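Local coordinates for protein D-3-phosphoglycerate dehydrogenase (Sulfolobus tokodaii, PDB 2EKL) that probably oxidises D-3-phosphoglycerate with NAD as cofactor, at residues K143-V148 against S197-L202. Residues are numbered along the deposited sequence; the frame is centred on the assembly and turned at random.
Sequences KTIGIV and SDVISL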
loop_
_atom_site.group_PDB
_atom_site.type_symbol
_atom_site.label_atom_id
_atom_site.label_comp_id
_atom_site.label_asym_id
_atom_site.label_seq_id
_atom_site.Cartn_x
_atom_site.Cartn_y
_atom_site.Cartn_z
ATOM N N LYS A 143 5.187 14.803 -4.491
ATOM C CA LYS A 143 5.886 14.343 -5.676
ATOM C C LYS A 143 4.925 14.181 -6.844
ATOM O O LYS A 143 3.706 14.250 -6.678
ATOM C CB LYS A 143 6.629 13.044 -5.371
ATOM C CG LYS A 143 7.760 13.284 -4.381
ATOM C CD LYS A 143 8.559 12.040 -4.089
ATOM C CE LYS A 143 9.625 12.340 -3.051
ATOM N NZ LYS A 143 10.309 11.101 -2.614
ATOM N N THR A 144 5.483 13.977 -8.029
ATOM C CA THR A 144 4.689 13.840 -9.238
ATOM C C THR A 144 4.572 12.400 -9.714
ATOM O O THR A 144 5.574 11.692 -9.814
ATOM C CB THR A 144 5.307 14.671 -10.377
ATOM O OG1 THR A 144 5.334 16.051 -9.995
ATOM C CG2 THR A 144 4.502 14.518 -11.662
ATOM N N ILE A 145 3.349 11.970 -10.004
ATOM C CA ILE A 145 3.135 10.618 -10.513
ATOM C C ILE A 145 2.649 10.713 -11.955
ATOM O O ILE A 145 1.816 11.562 -12.291
ATOM C CB ILE A 145 2.099 9.827 -9.671
ATOM C CG1 ILE A 145 1.945 8.414 -10.246
ATOM C CG2 ILE A 145 0.761 10.566 -9.637
ATOM C CD1 ILE A 145 1.037 7.501 -9.424
ATOM N N GLY A 146 3.197 9.855 -12.805
ATOM C CA GLY A 146 2.819 9.836 -14.207
ATOM C C GLY A 146 2.051 8.570 -14.529
ATOM O O GLY A 146 2.599 7.466 -14.468
ATOM N N ILE A 147 0.778 8.735 -14.871
ATOM C CA ILE A 147 -0.091 7.611 -15.206
ATOM C C ILE A 147 -0.028 7.340 -16.712
ATOM O O ILE A 147 -0.518 8.139 -17.511
ATOM C CB ILE A 147 -1.562 7.912 -14.816
ATOM C CG1 ILE A 147 -1.655 8.309 -13.337
ATOM C CG2 ILE A 147 -2.444 6.695 -15.110
ATOM C CD1 ILE A 147 -1.228 7.222 -12.360
ATOM N N VAL A 148 0.596 6.229 -17.099
ATOM C CA VAL A 148 0.692 5.863 -18.515
ATOM C C VAL A 148 -0.423 4.855 -18.789
ATOM O O VAL A 148 -0.350 3.699 -18.369
ATOM C CB VAL A 148 2.053 5.221 -18.841
ATOM C CG1 VAL A 148 2.140 4.930 -20.334
ATOM C CG2 VAL A 148 3.175 6.148 -18.414
ATOM N N SER A 197 8.134 12.894 -13.886
ATOM C CA SER A 197 7.550 11.993 -12.895
ATOM C C SER A 197 8.526 11.327 -11.934
ATOM O O SER A 197 9.556 10.796 -12.344
ATOM C CB SER A 197 6.725 10.909 -13.596
ATOM O OG SER A 197 5.613 11.475 -14.272
ATOM N N ASP A 198 8.181 11.354 -10.650
ATOM C CA ASP A 198 9.003 10.724 -9.625
ATOM C C ASP A 198 8.541 9.273 -9.529
ATOM O O ASP A 198 9.303 8.383 -9.158
ATOM C CB ASP A 198 8.818 11.455 -8.295
ATOM C CG ASP A 198 9.202 12.920 -8.390
ATOM O OD1 ASP A 198 10.395 13.206 -8.624
ATOM O OD2 ASP A 198 8.312 13.786 -8.251
ATOM N N VAL A 199 7.276 9.056 -9.879
ATOM C CA VAL A 199 6.681 7.725 -9.886
ATOM C C VAL A 199 5.955 7.572 -11.214
ATOM O O VAL A 199 5.268 8.492 -11.663
ATOM C CB VAL A 199 5.642 7.542 -8.751
ATOM C CG1 VAL A 199 5.008 6.150 -8.841
ATOM C CG2 VAL A 199 6.305 7.731 -7.391
ATOM N N ILE A 200 6.117 6.417 -11.846
ATOM C CA ILE A 200 5.451 6.131 -13.112
ATOM C C ILE A 200 4.631 4.864 -12.908
ATOM O O ILE A 200 5.166 3.850 -12.460
ATOM C CB ILE A 200 6.470 5.887 -14.240
ATOM C CG1 ILE A 200 7.307 7.149 -14.458
ATOM C CG2 ILE A 200 5.743 5.505 -15.533
ATOM C CD1 ILE A 200 8.437 6.968 -15.446
ATOM N N SER A 201 3.340 4.918 -13.223
ATOM C CA SER A 201 2.483 3.750 -13.051
ATOM C C SER A 201 1.893 3.356 -14.404
ATOM O O SER A 201 1.244 4.165 -15.067
ATOM C CB SER A 201 1.375 4.060 -12.040
ATOM O OG SER A 201 0.732 2.875 -11.610
ATOM N N LEU A 202 2.121 2.107 -14.801
ATOM C CA LEU A 202 1.660 1.606 -16.096
ATOM C C LEU A 202 0.318 0.887 -16.025
ATOM O O LEU A 202 0.144 -0.049 -15.247
ATOM C CB LEU A 202 2.718 0.671 -16.682
ATOM C CG LEU A 202 4.145 1.228 -16.676
ATOM C CD1 LEU A 202 5.097 0.172 -17.207
ATOM C CD2 LEU A 202 4.221 2.502 -17.523
#
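The flat carboxylate of D198 meets T144 at its edge: OD2 turns its anti lone pair to T144 N, 2.8 Å away and in line with the N-H (179°). K143 CB sits over one face of the carboxylate, 3.4 Å from D198 OD2, while OD1 forms a salt bridge with K223. With CG anti to its own carbonyl carbon (chi1 -59°), D198 reaches back to the neighbouring strand; an alanine here would probably leave the T144 amide and the K223 ammonium without this shared partner. T144 O accepts from both D198 N and V199 N, and parallel pairing continues from G146 N to V199 O (2.7 Å), S201 N to G146 O and V148 N to S201 O. Branched I145 and V199 suit one sheet face, meeting through their CG1 atoms at 4.1 Å, and both touch M113 of helix 102-118. On the other face G146, lacking a side chain, admits S197 OG to 3.2 Å from its CA; that hydroxyl is hydrogen-bonded to L193 O. Further along, V148 CB packs 3.7 Å from L202 CD2, and V148 CG2 touches I200. V148 also lies close to the bound NAD, at the C-terminal edge where strand 144-148 leads toward G149, G151 and G154, consistent with the glycine-rich turn of a Rossmann fold.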